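Local coordinates for protein glycoside hydrolase family 31 (Trueperella pyogenes, PDB 5I0F) that probably breaks down cycloalternan, a cyclic glucose oligosaccharide, through a covalent glycosyl-enzyme intermediate formed in a family 31 TIM-barrel active site, at residues I9-A14 with A69-G74; L391-D396 with W429-A434; H414-P419 with S475-E480. One frame throughout, in Å; residues are numbered along the deposited sequence.

Interaction 1: residues I9-A14 with A69-G74; sequences IEHPYA and AALLAG
L71 O, near the C-terminal end of helix 66-72, is gripped by two donors, and one of them is the water that joins it to H11. Water 1 donates to L71 O at 2.6 Å and also lies 2.8 Å from H11 NE2, in the plane of the imidazole. The second grip is G74 N at 2.9 Å from L71 O. That bond belongs to the Schellman motif that ends the helix, with G74 at positive phi as its C-prime residue. On the far side of the ring, H11 ND1 accepts Y13 N at 3.1 Å, almost exactly in the ring plane; this bond lies within the type I turn from H11 to A14 and fixes the rotation of the imidazole.

A14 CB sits over one face of the H11 ring, offset toward the rim, and meets L71 CB at 3.7 Å. Further out along the same leucine, L71 CD1 presses on the backbone at Y13 O, 3.3 Å away. L72 sends a single methyl across: CD2 reaches I9 CG2 at 3.6 Å and also touches H11 CB, the I9 and L72 side chains sliding past each other in opposite directions. W473 and F197 also meet the H11 ring, and Y13 turns its hydroxyl away to D193.

Aliphatic packing thus joins the N-terminal loop to the helix on two leucines, while water 1 carries the polar link. With ND1 accepting a backbone N-H, the imidazole is probably neutral, bonded in its plane at both nitrogens.

Interaction 2: residues L391-D396 with W429-A434; sequences LQKTDD and WWFPNA. With CA (calcium ion), chain I; GLC (alpha-D-glucopyranose), chain B; BGC (beta-D-glucopyranose), chain C.
The contact of L391 and K393 with F431 and A434 is a mostly apolar meeting of two loops at the mouth of the TIM barrel, one running on from strand 383-388 and the other leading toward helix 442-450. L391 pushes its CD1 methyl against F431 CB at 3.5 Å, and its CB meets A434 CB at 3.9 Å. K393 runs out extended beyond CG and crosses F431 obliquely, laying CE 3.5 Å from F431 CE2; its ammonium goes on to the backbone oxygen of E335.

Polar links gather at the other end. T394 OG1 lies 3.2 Å from N433 O, a weak and unsettled hydrogen bond, and water 2 bridges the loops, accepting from T394 N and donating to P432 O. P432 and N433 occupy the middle of the type II turn from F431 to A434.

The same turn backs the sugar site. F431 CD1 lies over one face of the W430 indole, and the opposite face carries the alpha-glucose unit, with GLC O4 3.0 Å above the ring plane. W429 works by its edge instead: NE1 donates to GLC O6 at 2.9 Å, nearly straight at 171°. At the far end of the other loop, D396 binds calcium through both carboxylate oxygens. Aromatic side chains on barrel loops, with glucose at the face of one indole and the edge of another, are familiar in TIM-barrel glycosidase pockets.

Interaction 3: residues H414-P419 with S475-E480; sequences HVVKEP and SDLRYE
V416 covers one face of the Y479 ring. Its CG1 stands 4.1 Å above the plane, offset toward the rim, while CG2 comes 3.7 Å from Y479 CE2. The first of these methyls is anti to the backbone N (chi1 -178°) and also meets L477 CD1, so the valine wedges against two neighbours from the 475-480 loop. Y479 OH continues to N489 on helix 485-506, placing this apolar patch against that helix.

The backbones between these side chains run roughly antiparallel and form a single beta bridge, K417 with R478, as a hydrogen-bonded pair: K417 N donates to R478 O at 3.1 Å and R478 N to K417 O at 2.9 Å. L477 CA adds a CA-H...O contact to the same K417 O. The bridge joins two connecting loops of the TIM barrel, one after helix 400-412 and the other after strand 463-466.

On one flank of the bridge, R478 stretches from CG to NE and brings NE to P419 O at 2.8 Å in a nearly straight bond. That acceptor lies in the guanidinium plane; NH1 adds a weak second bond to the same oxygen. P419 CG packs 3.5 Å from D476 OD2, an oxygen that is also salt-bridged to R7. E418 lies alongside L477, pointing the same way, and its OE1 pairs with R427.

On the other flank, H414 ND1 donates to E480 OE1 at 2.7 Å in an almost perfectly straight bond, 178°. The carboxylate uses its syn lone pair, and OE1 sits in the imidazole plane although the two flat groups are turned 58° apart. This carboxylate would tend to favour a protonated imidazole.

How the interactions relate
Interaction 1 touches both of the others. Its helix end meets the sugar site of interaction 2 directly, G74 CA packing 3.2 Å from W429 CD2, the indole that also bonds glucose; the nearest side-chain atom of H11 is about 10 Å from that sugar. Toward interaction 3, E10 OE1 probably accepts a hydrogen bond from S475 N at 2.9 Å. Arginines strengthen this second link: R7 pairs with E10 and D476, and R427 with E10 and E418. Interactions 2 and 3 do not touch, their nearest atoms being about 7 Å apart, but their segments alternate along the chain within the TIM-barrel range. The N-terminal region therefore borders both the glycan pocket and the neighbouring barrel loops.

Interaction 1: residues I9-A14 with A69-G74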
loop_
_atom_site.group_PDB
_atom_site.type_symbol
_atom_site.label_atom_id
_atom_site.label_comp_id
_atom_site.label_asym_id
_atom_site.label_seq_id
_atom_site.Cartn_x
_atom_site.Cartn_y
_atom_site.Cartn_z
ATOM N N ILE A 9 17.207 11.122 5.330
ATOM C CA ILE A 9 16.040 10.625 6.065
ATOM C C ILE A 9 15.582 9.281 5.463
ATOM O O ILE A 9 14.965 8.458 6.156
ATOM C CB ILE A 9 14.906 11.677 6.077
ATOM C CG1 ILE A 9 13.784 11.294 7.062
ATOM C CG2 ILE A 9 14.359 11.924 4.678
ATOM C CD1 ILE A 9 12.761 12.409 7.241
ATOM N N GLU A 10 15.900 9.081 4.187
ATOM C CA GLU A 10 15.638 7.814 3.458
ATOM C C GLU A 10 14.145 7.636 3.146
ATOM O O GLU A 10 13.614 6.523 3.128
ATOM C CB GLU A 10 16.270 6.589 4.135
ATOM C CG GLU A 10 17.783 6.741 4.268
ATOM C CD GLU A 10 18.468 5.549 4.917
ATOM O OE1 GLU A 10 18.723 4.535 4.220
ATOM O OE2 GLU A 10 18.753 5.612 6.133
ATOM N N HIS A 11 13.482 8.756 2.901
ATOM C CA HIS A 11 12.186 8.777 2.196
ATOM C C HIS A 11 12.514 8.207 0.793
ATOM O O HIS A 11 13.464 8.642 0.179
ATOM C CB HIS A 11 11.680 10.228 2.168
ATOM C CG HIS A 11 10.331 10.429 1.544
ATOM N ND1 HIS A 11 10.057 10.061 0.255
ATOM C CD2 HIS A 11 9.229 11.083 1.983
ATOM C CE1 HIS A 11 8.808 10.378 -0.050
ATOM N NE2 HIS A 11 8.286 11.017 0.982
ATOM N N PRO A 12 11.742 7.222 0.281
ATOM C CA PRO A 12 12.178 6.612 -0.999
ATOM C C PRO A 12 12.158 7.510 -2.235
ATOM O O PRO A 12 12.768 7.160 -3.245
ATOM C CB PRO A 12 11.230 5.421 -1.174
ATOM C CG PRO A 12 10.080 5.681 -0.257
ATOM C CD PRO A 12 10.645 6.463 0.899
ATOM N N TYR A 13 11.435 8.626 -2.184
ATOM C CA TYR A 13 11.312 9.535 -3.306
ATOM C C TYR A 13 11.754 10.981 -3.040
ATOM O O TYR A 13 11.511 11.845 -3.862
ATOM C CB TYR A 13 9.856 9.516 -3.788
ATOM C CG TYR A 13 9.362 8.150 -4.223
ATOM C CD1 TYR A 13 9.782 7.567 -5.432
ATOM C CD2 TYR A 13 8.438 7.440 -3.445
ATOM C CE1 TYR A 13 9.313 6.316 -5.832
ATOM C CE2 TYR A 13 7.968 6.198 -3.836
ATOM C CZ TYR A 13 8.405 5.626 -5.018
ATOM O OH TYR A 13 7.891 4.375 -5.361
ATOM N N ALA A 14 12.399 11.247 -1.905
ATOM C CA ALA A 14 12.764 12.613 -1.557
ATOM C C ALA A 14 14.111 12.609 -0.859
ATOM O O ALA A 14 14.504 11.612 -0.230
ATOM C CB ALA A 14 11.719 13.253 -0.671
ATOM N N ALA A 69 10.694 19.313 -0.119
ATOM C CA ALA A 69 9.947 19.886 1.021
ATOM C C ALA A 69 8.527 19.335 1.111
ATOM O O ALA A 69 8.075 18.950 2.193
ATOM C CB ALA A 69 9.882 21.405 0.915
ATOM N N ALA A 70 7.837 19.303 -0.034
ATOM C CA ALA A 70 6.465 18.805 -0.093
ATOM C C ALA A 70 6.377 17.344 0.335
ATOM O O ALA A 70 5.567 16.986 1.198
ATOM C CB ALA A 70 5.888 18.970 -1.495
ATOM N N LEU A 71 7.228 16.513 -0.272
ATOM C CA LEU A 71 7.212 15.077 -0.008
ATOM C C LEU A 71 7.516 14.740 1.452
ATOM O O LEU A 71 6.862 13.876 2.023
ATOM C CB LEU A 71 8.167 14.336 -0.943
ATOM C CG LEU A 71 7.665 14.134 -2.388
ATOM C CD1 LEU A 71 8.767 13.599 -3.288
ATOM C CD2 LEU A 71 6.472 13.193 -2.453
ATOM N N LEU A 72 8.481 15.427 2.065
ATOM C CA LEU A 72 8.822 15.139 3.465
ATOM C C LEU A 72 7.674 15.471 4.440
ATOM O O LEU A 72 7.557 14.826 5.468
ATOM C CB LEU A 72 10.145 15.815 3.880
ATOM C CG LEU A 72 11.391 15.399 3.088
ATOM C CD1 LEU A 72 12.609 16.225 3.492
ATOM C CD2 LEU A 72 11.684 13.922 3.267
ATOM N N ALA A 73 6.814 16.434 4.095
ATOM C CA ALA A 73 5.564 16.677 4.846
ATOM C C ALA A 73 4.368 15.772 4.453
ATOM O O ALA A 73 3.242 16.060 4.849
ATOM C CB ALA A 73 5.160 18.141 4.711
ATOM N N GLY A 74 4.591 14.700 3.693
ATOM C CA GLY A 74 3.504 13.798 3.284
ATOM C C GLY A 74 2.864 14.040 1.934
ATOM O O GLY A 74 1.893 13.359 1.576
HETATM O O HOH W 1 5.635 12.003 0.729
#

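Interaction 2: residues L391-D396 with W429-A434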
loop_
_atom_site.group_PDB
_atom_site.type_symbol
_atom_site.label_atom_id
_atom_site.label_comp_id
_atom_site.label_asym_id
_atom_site.label_seq_id
_atom_site.Cartn_x
_atom_site.Cartn_y
_atom_site.Cartn_z
ATOM N N LEU A 391 2.424 0.619 15.159
ATOM C CA LEU A 391 3.186 1.700 15.775
ATOM C C LEU A 391 2.746 1.861 17.232
ATOM O O LEU A 391 1.604 1.571 17.584
ATOM C CB LEU A 391 3.000 3.032 15.053
ATOM C CG LEU A 391 3.589 3.126 13.627
ATOM C CD1 LEU A 391 3.138 4.399 12.930
ATOM C CD2 LEU A 391 5.113 3.052 13.659
ATOM N N GLN A 392 3.660 2.348 18.066
ATOM C CA GLN A 392 3.373 2.574 19.475
ATOM C C GLN A 392 3.741 4.022 19.730
ATOM O O GLN A 392 4.942 4.363 19.722
ATOM C CB GLN A 392 4.205 1.650 20.351
ATOM C CG GLN A 392 3.947 1.815 21.847
ATOM C CD GLN A 392 2.661 1.151 22.321
ATOM O OE1 GLN A 392 2.434 -0.031 22.070
ATOM N NE2 GLN A 392 1.842 1.894 23.042
ATOM N N LYS A 393 2.733 4.864 19.926
ATOM C CA LYS A 393 2.975 6.285 20.167
ATOM C C LYS A 393 3.892 6.487 21.372
ATOM O O LYS A 393 3.871 5.703 22.313
ATOM C CB LYS A 393 1.683 7.047 20.417
ATOM C CG LYS A 393 0.747 7.208 19.233
ATOM C CD LYS A 393 -0.533 7.901 19.687
ATOM C CE LYS A 393 -1.348 8.427 18.508
ATOM N NZ LYS A 393 -2.542 9.214 18.923
ATOM N N THR A 394 4.670 7.562 21.326
ATOM C CA THR A 394 5.505 7.986 22.435
ATOM C C THR A 394 5.338 9.494 22.736
ATOM O O THR A 394 6.287 10.127 23.160
ATOM C CB THR A 394 6.993 7.722 22.124
ATOM O OG1 THR A 394 7.363 8.458 20.954
ATOM C CG2 THR A 394 7.247 6.248 21.878
ATOM N N ASP A 395 4.153 10.062 22.542
ATOM C CA ASP A 395 3.920 11.493 22.885
ATOM C C ASP A 395 4.229 11.688 24.380
ATOM O O ASP A 395 3.929 10.822 25.214
ATOM C CB ASP A 395 2.465 11.974 22.660
ATOM C CG ASP A 395 1.846 11.562 21.302
ATOM O OD1 ASP A 395 2.402 10.717 20.563
ATOM O OD2 ASP A 395 0.749 12.097 20.992
ATOM N N ASP A 396 4.815 12.830 24.718
ATOM C CA ASP A 396 4.983 13.226 26.128
ATOM C C ASP A 396 3.664 13.358 26.948
ATOM O O ASP A 396 3.708 13.292 28.186
ATOM C CB ASP A 396 5.811 14.522 26.230
ATOM C CG ASP A 396 5.256 15.658 25.373
ATOM O OD1 ASP A 396 4.113 15.565 24.874
ATOM O OD2 ASP A 396 5.967 16.666 25.183
ATOM N N TRP A 429 5.493 11.201 8.506
ATOM C CA TRP A 429 4.684 12.346 8.899
ATOM C C TRP A 429 3.508 11.909 9.791
ATOM O O TRP A 429 3.102 12.651 10.668
ATOM C CB TRP A 429 4.175 13.097 7.643
ATOM C CG TRP A 429 3.428 12.225 6.657
ATOM C CD1 TRP A 429 2.092 11.940 6.665
ATOM C CD2 TRP A 429 3.987 11.506 5.535
ATOM N NE1 TRP A 429 1.778 11.083 5.611
ATOM C CE2 TRP A 429 2.915 10.814 4.900
ATOM C CE3 TRP A 429 5.282 11.387 5.003
ATOM C CZ2 TRP A 429 3.101 10.000 3.767
ATOM C CZ3 TRP A 429 5.465 10.583 3.848
ATOM C CH2 TRP A 429 4.374 9.899 3.254
ATOM N N TRP A 430 2.987 10.702 9.577
ATOM C CA TRP A 430 1.843 10.180 10.352
ATOM C C TRP A 430 2.379 9.376 11.531
ATOM O O TRP A 430 3.207 8.489 11.333
ATOM C CB TRP A 430 1.028 9.286 9.430
ATOM C CG TRP A 430 -0.352 8.889 9.866
ATOM C CD1 TRP A 430 -1.302 9.673 10.456
ATOM C CD2 TRP A 430 -0.956 7.612 9.649
ATOM N NE1 TRP A 430 -2.452 8.942 10.658
ATOM C CE2 TRP A 430 -2.270 7.676 10.172
ATOM C CE3 TRP A 430 -0.507 6.412 9.084
ATOM C CZ2 TRP A 430 -3.144 6.587 10.136
ATOM C CZ3 TRP A 430 -1.374 5.330 9.034
ATOM C CH2 TRP A 430 -2.680 5.420 9.565
ATOM N N PHE A 431 1.898 9.667 12.738
ATOM C CA PHE A 431 2.414 9.062 13.979
ATOM C C PHE A 431 3.931 9.304 14.061
ATOM O O PHE A 431 4.705 8.359 14.204
ATOM C CB PHE A 431 2.110 7.552 14.067
ATOM C CG PHE A 431 0.664 7.209 14.356
ATOM C CD1 PHE A 431 -0.345 7.490 13.439
ATOM C CD2 PHE A 431 0.322 6.529 15.524
ATOM C CE1 PHE A 431 -1.672 7.150 13.700
ATOM C CE2 PHE A 431 -1.001 6.176 15.789
ATOM C CZ PHE A 431 -2.005 6.514 14.888
ATOM N N PRO A 432 4.352 10.579 13.959
ATOM C CA PRO A 432 5.784 10.886 13.933
ATOM C C PRO A 432 6.497 10.447 15.231
ATOM O O PRO A 432 5.927 10.559 16.325
ATOM C CB PRO A 432 5.812 12.416 13.751
ATOM C CG PRO A 432 4.530 12.897 14.321
ATOM C CD PRO A 432 3.529 11.804 14.062
ATOM N N ASN A 433 7.687 9.859 15.086
ATOM C CA ASN A 433 8.519 9.401 16.219
ATOM C C ASN A 433 7.977 8.224 17.034
ATOM O O ASN A 433 8.544 7.861 18.075
ATOM C CB ASN A 433 8.856 10.583 17.146
ATOM C CG ASN A 433 9.616 11.687 16.427
ATOM O OD1 ASN A 433 9.250 12.864 16.515
ATOM N ND2 ASN A 433 10.683 11.319 15.712
ATOM N N ALA A 434 6.906 7.590 16.564
ATOM C CA ALA A 434 6.401 6.378 17.204
ATOM C C ALA A 434 7.412 5.225 17.100
ATOM O O ALA A 434 8.240 5.191 16.179
ATOM C CB ALA A 434 5.081 5.970 16.558
HETATM CA CA CA I . 3.668 18.158 24.425
HETATM C C1 GLC B . -4.688 10.901 6.847
HETATM C C2 GLC B . -5.393 9.661 6.293
HETATM C C3 GLC B . -4.690 8.391 6.756
HETATM C C4 GLC B . -3.231 8.437 6.329
HETATM C C5 GLC B . -2.606 9.685 6.958
HETATM C C6 GLC B . -1.130 9.844 6.632
HETATM O O2 GLC B . -6.764 9.670 6.703
HETATM O O3 GLC B . -5.341 7.248 6.180
HETATM O O4 GLC B . -2.552 7.232 6.738
HETATM O O5 GLC B . -3.295 10.872 6.523
HETATM O O6 GLC B . -0.919 10.211 5.260
HETATM C C2 BGC C . -6.572 4.489 6.402
HETATM C C3 BGC C . -7.961 5.150 6.465
HETATM C C4 BGC C . -8.358 5.346 7.925
HETATM C C5 BGC C . -7.284 6.135 8.687
HETATM C C6 BGC C . -7.620 6.130 10.173
HETATM C C1 BGC C . -5.695 4.476 7.680
HETATM O O2 BGC C . -5.911 4.394 5.124
HETATM O O3 BGC C . -8.921 4.354 5.766
HETATM O O4 BGC C . -9.624 6.029 8.013
HETATM O O5 BGC C . -5.936 5.631 8.503
HETATM O O6 BGC C . -6.774 7.037 10.887
HETATM O O HOH W 2 4.673 8.811 18.755
HETATM O O HOH W 3 1.452 17.390 24.421
#

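Interaction 3: residues H414-P419 with S475-E480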
loop_
_atom_site.group_PDB
_atom_site.type_symbol
_atom_site.label_atom_id
_atom_site.label_comp_id
_atom_site.label_asym_id
_atom_site.label_seq_id
_atom_site.Cartn_x
_atom_site.Cartn_y
_atom_site.Cartn_z
ATOM N N HIS A 414 11.501 -6.532 21.215
ATOM C CA HIS A 414 10.785 -6.723 19.973
ATOM C C HIS A 414 10.406 -5.387 19.326
ATOM O O HIS A 414 9.227 -5.161 18.998
ATOM C CB HIS A 414 9.534 -7.600 20.203
ATOM C CG HIS A 414 9.831 -8.936 20.818
ATOM N ND1 HIS A 414 10.774 -9.801 20.304
ATOM C CD2 HIS A 414 9.298 -9.560 21.896
ATOM C CE1 HIS A 414 10.814 -10.897 21.043
ATOM N NE2 HIS A 414 9.918 -10.783 22.006
ATOM N N VAL A 415 11.413 -4.540 19.069
ATOM C CA VAL A 415 11.216 -3.254 18.372
ATOM C C VAL A 415 12.190 -3.165 17.224
ATOM O O VAL A 415 13.336 -3.601 17.357
ATOM C CB VAL A 415 11.451 -2.002 19.273
ATOM C CG1 VAL A 415 10.283 -1.779 20.189
ATOM C CG2 VAL A 415 12.769 -2.092 20.068
ATOM N N VAL A 416 11.764 -2.610 16.098
ATOM C CA VAL A 416 12.726 -2.285 15.017
ATOM C C VAL A 416 13.805 -1.333 15.585
ATOM O O VAL A 416 13.481 -0.396 16.316
ATOM C CB VAL A 416 12.042 -1.680 13.780
ATOM C CG1 VAL A 416 13.057 -1.409 12.669
ATOM C CG2 VAL A 416 10.962 -2.640 13.268
ATOM N N LYS A 417 15.075 -1.594 15.269
ATOM C CA LYS A 417 16.186 -0.811 15.819
ATOM C C LYS A 417 16.948 0.004 14.792
ATOM O O LYS A 417 17.041 -0.375 13.648
ATOM C CB LYS A 417 17.125 -1.753 16.568
ATOM C CG LYS A 417 16.471 -2.219 17.851
ATOM C CD LYS A 417 17.212 -3.330 18.560
ATOM C CE LYS A 417 16.312 -3.899 19.640
ATOM N NZ LYS A 417 17.127 -4.513 20.697
ATOM N N GLU A 418 17.482 1.144 15.221
ATOM C CA GLU A 418 18.477 1.888 14.441
ATOM C C GLU A 418 19.812 1.081 14.463
ATOM O O GLU A 418 20.012 0.190 15.332
ATOM C CB GLU A 418 18.703 3.324 15.004
ATOM C CG GLU A 418 17.482 4.204 15.333
ATOM C CD GLU A 418 16.831 5.003 14.190
ATOM O OE1 GLU A 418 17.257 4.902 13.016
ATOM O OE2 GLU A 418 15.824 5.755 14.498
ATOM N N PRO A 419 20.750 1.395 13.538
ATOM C CA PRO A 419 22.035 0.670 13.561
ATOM C C PRO A 419 22.765 0.671 14.907
ATOM O O PRO A 419 23.377 -0.334 15.227
ATOM C CB PRO A 419 22.861 1.329 12.444
ATOM C CG PRO A 419 22.069 2.489 11.971
ATOM C CD PRO A 419 20.646 2.295 12.380
ATOM N N SER A 475 18.025 1.984 5.331
ATOM C CA SER A 475 18.605 0.763 4.793
ATOM C C SER A 475 19.338 -0.063 5.872
ATOM O O SER A 475 19.491 -1.272 5.711
ATOM C CB SER A 475 19.568 1.108 3.638
ATOM O OG SER A 475 20.739 1.714 4.170
ATOM N N ASP A 476 19.761 0.592 6.960
ATOM C CA ASP A 476 20.596 -0.030 8.001
ATOM C C ASP A 476 19.839 -0.316 9.302
ATOM O O ASP A 476 20.452 -0.674 10.309
ATOM C CB ASP A 476 21.853 0.803 8.286
ATOM C CG ASP A 476 21.578 2.314 8.379
ATOM O OD1 ASP A 476 20.401 2.790 8.191
ATOM O OD2 ASP A 476 22.580 3.041 8.598
ATOM N N LEU A 477 18.507 -0.204 9.274
ATOM C CA LEU A 477 17.691 -0.638 10.405
ATOM C C LEU A 477 17.965 -2.129 10.675
ATOM O O LEU A 477 18.419 -2.826 9.785
ATOM C CB LEU A 477 16.203 -0.386 10.136
ATOM C CG LEU A 477 15.747 1.061 9.870
ATOM C CD1 LEU A 477 14.224 1.115 9.808
ATOM C CD2 LEU A 477 16.285 2.053 10.876
ATOM N N ARG A 478 17.713 -2.588 11.900
ATOM C CA ARG A 478 17.991 -3.955 12.316
ATOM C C ARG A 478 16.718 -4.650 12.779
ATOM O O ARG A 478 15.962 -4.119 13.613
ATOM C CB ARG A 478 18.993 -3.970 13.475
ATOM C CG ARG A 478 20.300 -3.250 13.186
ATOM C CD ARG A 478 21.242 -3.376 14.377
ATOM N NE ARG A 478 22.581 -2.816 14.115
ATOM C CZ ARG A 478 23.534 -3.402 13.381
ATOM N NH1 ARG A 478 24.707 -2.790 13.204
ATOM N NH2 ARG A 478 23.336 -4.589 12.817
ATOM N N TYR A 479 16.521 -5.858 12.277
ATOM C CA TYR A 479 15.391 -6.702 12.634
ATOM C C TYR A 479 15.910 -7.957 13.332
ATOM O O TYR A 479 17.021 -8.437 13.056
ATOM C CB TYR A 479 14.609 -7.085 11.385
ATOM C CG TYR A 479 13.829 -5.949 10.742
ATOM C CD1 TYR A 479 14.431 -5.061 9.853
ATOM C CD2 TYR A 479 12.479 -5.787 10.999
ATOM C CE1 TYR A 479 13.705 -4.020 9.262
ATOM C CE2 TYR A 479 11.741 -4.775 10.403
ATOM C CZ TYR A 479 12.348 -3.895 9.526
ATOM O OH TYR A 479 11.562 -2.893 8.978
ATOM N N GLU A 480 15.084 -8.519 14.207
ATOM C CA GLU A 480 15.441 -9.718 14.945
ATOM C C GLU A 480 15.565 -10.949 14.071
ATOM O O GLU A 480 16.187 -11.906 14.479
ATOM C CB GLU A 480 14.426 -9.997 16.054
ATOM C CG GLU A 480 14.564 -9.038 17.217
ATOM C CD GLU A 480 13.610 -9.349 18.342
ATOM O OE1 GLU A 480 12.376 -9.304 18.130
ATOM O OE2 GLU A 480 14.082 -9.622 19.457
#